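PDB 1VRM: hypothetical protein TM1553 from Thermotoga maritima, which probably acts as an ApbE-family flavin transferase, moving FMN from FAD onto target proteins. Local coordinates for residues Ala94-Thr99 against Phe103-Gly108; Leu251-Gly256 against Gly282-Gly287. One frame throughout, in Å; residues are numbered along the deposited sequence.

Contact 1 of 2, residues Ala94-Thr99 against Phe103-Gly108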
ATOM      1  N   ALA A  94       0.253  -4.623 -13.309  1.00  9.28           N
ATOM      2  CA  ALA A  94       0.560  -3.459 -14.144  1.00  9.63           C
ATOM      3  C   ALA A  94       1.491  -2.477 -13.431  1.00 10.45           C
ATOM      4  O   ALA A  94       2.396  -1.912 -14.068  1.00 10.23           O
ATOM      5  CB  ALA A  94      -0.694  -2.800 -14.562  1.00 12.31           C
ATOM      6  N   PHE A  95       1.349  -2.337 -12.119  1.00  6.60           N
ATOM      7  CA  PHE A  95       2.344  -1.542 -11.365  1.00  8.35           C
ATOM      8  C   PHE A  95       3.717  -2.193 -11.315  1.00  8.60           C
ATOM      9  O   PHE A  95       4.724  -1.510 -11.282  1.00  9.02           O
ATOM     10  CB  PHE A  95       1.864  -1.206  -9.953  1.00  9.24           C
ATOM     11  CG  PHE A  95       0.872  -0.064  -9.887  1.00  9.38           C
ATOM     12  CD1 PHE A  95       1.293   1.242 -10.060  1.00  8.62           C
ATOM     13  CD2 PHE A  95      -0.467  -0.305  -9.630  1.00 10.40           C
ATOM     14  CE1 PHE A  95       0.353   2.306  -9.975  1.00 10.99           C
ATOM     15  CE2 PHE A  95      -1.376   0.725  -9.547  1.00 14.53           C
ATOM     16  CZ  PHE A  95      -0.967   2.030  -9.753  1.00 13.14           C
ATOM     17  N   ALA A  96       3.756  -3.522 -11.227  1.00  7.50           N
ATOM     18  CA  ALA A  96       5.015  -4.249 -11.243  1.00  6.17           C
ATOM     19  C   ALA A  96       5.732  -4.007 -12.586  1.00  8.04           C
ATOM     20  O   ALA A  96       6.915  -3.683 -12.615  1.00 10.14           O
ATOM     21  CB  ALA A  96       4.806  -5.700 -10.990  1.00  7.48           C
ATOM     22  N   GLU A  97       4.972  -4.049 -13.683  1.00  8.47           N
ATOM     23  CA  GLU A  97       5.562  -3.775 -14.986  1.00 12.36           C
ATOM     24  C   GLU A  97       6.061  -2.325 -15.082  1.00 11.70           C
ATOM     25  O   GLU A  97       7.164  -2.060 -15.568  1.00 13.67           O
ATOM     26  CB  GLU A  97       4.560  -4.113 -16.074  1.00 15.21           C
ATOM     27  CG  GLU A  97       5.173  -3.973 -17.433  1.00 21.51           C
ATOM     28  CD  GLU A  97       4.361  -4.691 -18.475  1.00 44.46           C
ATOM     29  OE1 GLU A  97       4.415  -5.945 -18.490  1.00 54.69           O
ATOM     30  OE2 GLU A  97       3.673  -4.001 -19.267  1.00 57.63           O
ATOM     31  N   LEU A  98       5.274  -1.389 -14.581  1.00 10.34           N
ATOM     32  CA  LEU A  98       5.628   0.012 -14.652  1.00 12.32           C
ATOM     33  C   LEU A  98       6.915   0.298 -13.897  1.00 15.36           C
ATOM     34  O   LEU A  98       7.694   1.190 -14.271  1.00 17.19           O
ATOM     35  CB  LEU A  98       4.498   0.845 -14.037  1.00 13.62           C
ATOM     36  CG  LEU A  98       4.675   2.342 -13.969  1.00 14.61           C
ATOM     37  CD1 LEU A  98       4.727   2.898 -15.400  1.00 24.09           C
ATOM     38  CD2 LEU A  98       3.528   2.933 -13.160  1.00 16.73           C
ATOM     39  N   THR A  99       7.131  -0.421 -12.789  1.00 12.31           N
ATOM     40  CA  THR A  99       8.292  -0.178 -11.928  1.00 11.78           C
ATOM     41  C   THR A  99       9.443  -1.208 -12.090  1.00 10.93           C
ATOM     42  O   THR A  99      10.324  -1.308 -11.223  1.00 12.66           O
ATOM     43  CB  THR A  99       7.830  -0.056 -10.444  1.00  9.53           C
ATOM     44  OG1 THR A  99       7.249  -1.309 -10.048  1.00  9.85           O
ATOM     45  CG2 THR A  99       6.822   1.011 -10.293  1.00 12.42           C
ATOM     46  N   PHE A 103       7.999  -2.602  -7.242  1.00  9.48           N
ATOM     47  CA  PHE A 103       6.758  -3.108  -6.631  1.00  7.60           C
ATOM     48  C   PHE A 103       6.487  -4.440  -7.320  1.00  7.74           C
ATOM     49  O   PHE A 103       6.477  -4.502  -8.555  1.00  8.02           O
ATOM     50  CB  PHE A 103       5.589  -2.141  -6.856  1.00  8.93           C
ATOM     51  CG  PHE A 103       4.270  -2.704  -6.432  1.00  5.51           C
ATOM     52  CD1 PHE A 103       3.836  -2.603  -5.123  1.00  9.27           C
ATOM     53  CD2 PHE A 103       3.477  -3.374  -7.338  1.00  7.92           C
ATOM     54  CE1 PHE A 103       2.596  -3.129  -4.762  1.00 12.70           C
ATOM     55  CE2 PHE A 103       2.223  -3.923  -6.960  1.00  8.48           C
ATOM     56  CZ  PHE A 103       1.822  -3.828  -5.680  1.00  9.04           C
ATOM     57  N   ASP A 104       6.283  -5.500  -6.548  1.00  7.04           N
ATOM     58  CA  ASP A 104       5.934  -6.773  -7.139  1.00  6.85           C
ATOM     59  C   ASP A 104       5.024  -7.529  -6.186  1.00  6.24           C
ATOM     60  O   ASP A 104       5.465  -7.854  -5.095  1.00  8.36           O
ATOM     61  CB  ASP A 104       7.195  -7.552  -7.403  1.00  8.47           C
ATOM     62  CG  ASP A 104       6.964  -8.773  -8.290  1.00  8.95           C
ATOM     63  OD1 ASP A 104       5.880  -9.346  -8.158  1.00  8.69           O
ATOM     64  OD2 ASP A 104       7.840  -9.153  -9.139  1.00  8.77           O
ATOM     65  N   PRO A 105       3.785  -7.828  -6.619  1.00  6.46           N
ATOM     66  CA  PRO A 105       2.841  -8.506  -5.751  1.00  7.98           C
ATOM     67  C   PRO A 105       3.161  -9.995  -5.598  1.00  7.66           C
ATOM     68  O   PRO A 105       2.436 -10.684  -4.923  1.00 15.54           O
ATOM     69  CB  PRO A 105       1.512  -8.285  -6.457  1.00 10.59           C
ATOM     70  CG  PRO A 105       1.840  -8.277  -7.858  1.00 11.40           C
ATOM     71  CD  PRO A 105       3.182  -7.577  -7.940  1.00  5.71           C
ATOM     72  N   THR A 106       4.228 -10.498  -6.195  1.00  5.58           N
ATOM     73  CA  THR A 106       4.611 -11.886  -5.978  1.00  4.60           C
ATOM     74  C   THR A 106       5.763 -12.085  -4.979  1.00  6.80           C
ATOM     75  O   THR A 106       6.485 -13.061  -5.028  1.00  9.66           O
ATOM     76  CB  THR A 106       4.948 -12.580  -7.298  1.00  7.26           C
ATOM     77  OG1 THR A 106       6.110 -11.955  -7.853  1.00  8.41           O
ATOM     78  CG2 THR A 106       3.766 -12.495  -8.291  1.00  9.80           C
ATOM     79  N   VAL A 107       5.898 -11.145  -4.058  1.00  7.84           N
ATOM     80  CA  VAL A 107       6.785 -11.336  -2.900  1.00  6.05           C
ATOM     81  C   VAL A 107       6.221 -12.325  -1.862  1.00  7.51           C
ATOM     82  O   VAL A 107       6.829 -12.505  -0.813  1.00  8.00           O
ATOM     83  CB  VAL A 107       7.106  -9.973  -2.194  1.00  8.16           C
ATOM     84  CG1 VAL A 107       8.009  -9.101  -3.078  1.00 16.19           C
ATOM     85  CG2 VAL A 107       5.866  -9.252  -1.858  1.00  9.34           C
ATOM     86  N   GLY A 108       5.100 -13.011  -2.135  1.00  6.47           N
ATOM     87  CA  GLY A 108       4.495 -13.867  -1.162  1.00  5.09           C
ATOM     88  C   GLY A 108       5.410 -14.963  -0.637  1.00  5.20           C
ATOM     89  O   GLY A 108       5.469 -15.206   0.556  1.00  7.41           O
TER
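Thr99, the first residue to leave the helix 83-98, meets Phe103 through its hydroxyl: Phe103 N donates to Thr99 OG1 over 3.2 Å with an N-H...O angle of 158°. The same oxygen gives its own proton back to the helix, to Phe95 O at 2.8 Å. It can serve both because chi1 of 63° places OG1 between the backbone N and the carbonyl carbon, over the last turn; Thr99 N reaches Phe95 O from the opposite face of that carbonyl. Replacing Thr99 by alanine removes the hydroxyl, and would probably leave Phe103 N without its acceptor and Phe95 O with one donor fewer, the start of the returning chain being less firmly fixed to the helix end.

Close packing follows beside this bond. Ala96 CA lies 3.1 Å from Phe103 O in a C-H...O contact, and the methyl of Ala96 also touches Pro105, CB to CD at 3.9 Å. With CG anti to the backbone N (chi1 171°), the Phe103 ring lies against the helix, its edge meeting Ala96 N in the ring plane and its CD2 3.8 Å from Phe95 CB. The Phe95 ring is directed at helix 272-296 instead, against Thr274 and Ala277. On the solvent side of the same helix Ala94 and Glu97 turn from the loop and take no part.

An Asx turn spanning Pro105 shapes the loop: Asp104 OD1 accepts from Thr106 N at 2.8 Å and from Thr106 OG1 at 2.6 Å, both on one carboxylate face, while OD2 takes Tyr140 N. The chemistry is thus uneven: one hydroxyl links helix end and loop in a relay, whereas the buried Phe103 O has no hydrogen-bond partner in the model and relies on the weak C-H...O contact with Ala96.

Contact 2 of 2, residues Leu251-Gly256 against Gly282-Gly287; sequences LDPSTG and GFVMAG
Val284 meets the loop 251-256 with both of its methyl groups, and no hydrogen bond crosses the interface. CG1 sits against the carboxylate of Asp252, 3.8 Å from CG, and the two side chains cross at about a right angle; CG2 rests 3.7 Å from Leu251 O. Pro253 adds a looser touch, its CD 4.3 Å from Val284 CG1. A chi1 of 169° points CG1 of Val284 at the aspartate and leaves CG2 beside the backbone N, near Leu251 O.

The next shell fixes the carboxylate. Asp252 OD1 accepts from Ser254 N at 2.9 Å and from Ser254 OG at 2.8 Å, both coming from above the same face of the group, and OD2 forms a salt bridge with Lys288, one turn further along the helix that carries Val284. The backbone is folded back as well: Asp252 O takes Thr255 N and Gly256 N, the latter at 2.8 Å, and Gly256 closes the bend with a positive phi.

Farther out, Leu251 packs on helix 108-114, and its carbonyl oxygen also binds an unidentified small molecule, which may mark a pocket. The loop opens with an Asx turn at Asp252 within the DPSTG sequence, consistent with the D-P-x-T-G signature of ApbE proteins, and is wedged between helices 272-296 and 108-114.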
ATOM      1  N   LEU A 251      10.503  -5.784   1.188  1.00  6.82           N
ATOM      2  CA  LEU A 251      11.579  -6.526   0.534  1.00  7.25           C
ATOM      3  C   LEU A 251      11.854  -5.985  -0.854  1.00  8.98           C
ATOM      4  O   LEU A 251      10.935  -5.572  -1.579  1.00  8.83           O
ATOM      5  CB  LEU A 251      11.197  -8.016   0.456  1.00  7.37           C
ATOM      6  CG  LEU A 251      10.826  -8.698   1.777  1.00  9.14           C
ATOM      7  CD1 LEU A 251      10.491 -10.216   1.608  1.00 14.02           C
ATOM      8  CD2 LEU A 251      11.898  -8.581   2.811  1.00 10.76           C
ATOM      9  N   ASP A 252      13.113  -5.955  -1.215  1.00  9.26           N
ATOM     10  CA  ASP A 252      13.529  -5.741  -2.609  1.00  5.88           C
ATOM     11  C   ASP A 252      13.265  -7.062  -3.369  1.00  6.41           C
ATOM     12  O   ASP A 252      13.905  -8.067  -3.128  1.00  8.77           O
ATOM     13  CB  ASP A 252      14.997  -5.342  -2.648  1.00  8.22           C
ATOM     14  CG  ASP A 252      15.469  -5.012  -4.056  1.00 13.07           C
ATOM     15  OD1 ASP A 252      14.829  -5.476  -5.042  1.00 14.37           O
ATOM     16  OD2 ASP A 252      16.511  -4.315  -4.152  1.00 16.01           O
ATOM     17  N   PRO A 253      12.292  -7.049  -4.300  1.00  9.11           N
ATOM     18  CA  PRO A 253      12.012  -8.317  -4.967  1.00  8.54           C
ATOM     19  C   PRO A 253      13.137  -8.914  -5.785  1.00 12.63           C
ATOM     20  O   PRO A 253      13.082 -10.125  -6.071  1.00 13.90           O
ATOM     21  CB  PRO A 253      10.828  -7.974  -5.897  1.00 11.42           C
ATOM     22  CG  PRO A 253      10.176  -6.820  -5.225  1.00 12.13           C
ATOM     23  CD  PRO A 253      11.339  -6.016  -4.745  1.00 10.34           C
ATOM     24  N   SER A 254      14.159  -8.122  -6.099  1.00 10.89           N
ATOM     25  CA  SER A 254      15.291  -8.625  -6.897  1.00 13.55           C
ATOM     26  C   SER A 254      16.340  -9.271  -6.002  1.00 13.01           C
ATOM     27  O   SER A 254      17.163 -10.028  -6.503  1.00 17.89           O
ATOM     28  CB  SER A 254      15.911  -7.490  -7.729  1.00 13.93           C
ATOM     29  OG  SER A 254      16.568  -6.541  -6.890  1.00 21.31           O
ATOM     30  N   THR A 255      16.341  -8.976  -4.693  1.00 10.12           N
ATOM     31  CA  THR A 255      17.349  -9.535  -3.788  1.00 11.88           C
ATOM     32  C   THR A 255      16.782 -10.485  -2.739  1.00 10.97           C
ATOM     33  O   THR A 255      17.500 -11.349  -2.223  1.00 12.47           O
ATOM     34  CB  THR A 255      18.093  -8.446  -3.018  1.00 11.93           C
ATOM     35  OG1 THR A 255      17.278  -7.889  -1.989  1.00 12.49           O
ATOM     36  CG2 THR A 255      18.564  -7.379  -3.986  1.00 17.86           C
ATOM     37  N   GLY A 256      15.511 -10.283  -2.408  1.00  7.93           N
ATOM     38  CA  GLY A 256      14.878 -11.065  -1.339  1.00  7.76           C
ATOM     39  C   GLY A 256      15.172 -10.624   0.086  1.00  6.80           C
ATOM     40  O   GLY A 256      14.754 -11.293   1.015  1.00  7.32           O
ATOM     41  N   GLY A 282       9.026   3.172  -4.727  1.00  5.76           N
ATOM     42  CA  GLY A 282      10.008   4.250  -4.449  1.00  7.20           C
ATOM     43  C   GLY A 282      10.909   3.911  -3.282  1.00  7.68           C
ATOM     44  O   GLY A 282      12.117   4.222  -3.291  1.00  6.43           O
ATOM     45  N   PHE A 283      10.353   3.294  -2.255  1.00  4.86           N
ATOM     46  CA  PHE A 283      11.151   2.852  -1.102  1.00  7.25           C
ATOM     47  C   PHE A 283      12.272   1.895  -1.564  1.00  6.34           C
ATOM     48  O   PHE A 283      13.416   2.042  -1.214  1.00  9.21           O
ATOM     49  CB  PHE A 283      10.282   2.148  -0.097  1.00  7.96           C
ATOM     50  CG  PHE A 283      10.987   1.853   1.211  1.00  8.31           C
ATOM     51  CD1 PHE A 283      11.797   0.725   1.307  1.00  7.98           C
ATOM     52  CD2 PHE A 283      10.847   2.672   2.303  1.00  7.91           C
ATOM     53  CE1 PHE A 283      12.440   0.412   2.499  1.00 10.65           C
ATOM     54  CE2 PHE A 283      11.507   2.385   3.500  1.00  9.75           C
ATOM     55  CZ  PHE A 283      12.294   1.245   3.588  1.00  7.46           C
ATOM     56  N   VAL A 284      11.904   0.905  -2.363  1.00  6.68           N
ATOM     57  CA  VAL A 284      12.849  -0.057  -2.887  1.00  8.35           C
ATOM     58  C   VAL A 284      13.876   0.584  -3.819  1.00 10.49           C
ATOM     59  O   VAL A 284      15.023   0.203  -3.809  1.00 14.54           O
ATOM     60  CB  VAL A 284      12.125  -1.201  -3.621  1.00  8.73           C
ATOM     61  CG1 VAL A 284      13.113  -2.075  -4.412  1.00 10.78           C
ATOM     62  CG2 VAL A 284      11.217  -2.007  -2.662  1.00  9.28           C
HETATM   63  N   MSE A 285      13.456   1.510  -4.670  1.00  8.25           N
HETATM   64  CA  MSE A 285      14.359   2.077  -5.661  1.00 11.57           C
HETATM   65  C   MSE A 285      15.258   3.178  -5.096  1.00 10.55           C
HETATM   66  O   MSE A 285      16.326   3.446  -5.661  1.00 12.62           O
HETATM   67  CB  MSE A 285      13.523   2.625  -6.813  1.00 12.00           C
HETATM   68  CG  MSE A 285      12.894   1.521  -7.606  1.00 13.94           C
HETATM   69 SE   MSE A 285      11.809   2.228  -9.084  1.00 35.04          SE
HETATM   70  CE  MSE A 285      13.454   2.606 -10.325  1.00 34.53           C
ATOM     71  N   ALA A 286      14.807   3.846  -4.050  1.00 11.36           N
ATOM     72  CA  ALA A 286      15.513   5.069  -3.574  1.00 11.41           C
ATOM     73  C   ALA A 286      16.837   4.749  -2.872  1.00 15.77           C
ATOM     74  O   ALA A 286      17.709   5.616  -2.737  1.00 14.31           O
ATOM     75  CB  ALA A 286      14.644   5.886  -2.678  1.00 12.76           C
ATOM     76  N   GLY A 287      16.995   3.524  -2.395  1.00 15.34           N
ATOM     77  CA  GLY A 287      18.256   3.157  -1.780  1.00 16.40           C
ATOM     78  C   GLY A 287      19.342   2.896  -2.804  1.00 18.44           C
ATOM     79  O   GLY A 287      20.504   2.758  -2.436  1.00 22.47           O
TER

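Overall arrangement
Both contacts are buried on the same side of the chain's centre, their centres about 11 Å apart, and Pro253 joins them by packing on Asp104 and Val107. Contact 1 closes a short connection, the end of helix 83-98 against the loop that follows; contact 2 brings together parts 26 residues apart, a loop and helix 272-296. That helix also packs on Phe95 and Thr99. A hydrogen bond crosses contact 1, whereas contact 2 has only van der Waals touches across its segments, the polar link being made next door by Asp252 and Lys288. Each loop has an Asx turn and offers a backbone atom to an unidentified molecule, probably from the crystallisation liquor, which may nevertheless mark a pocket between them.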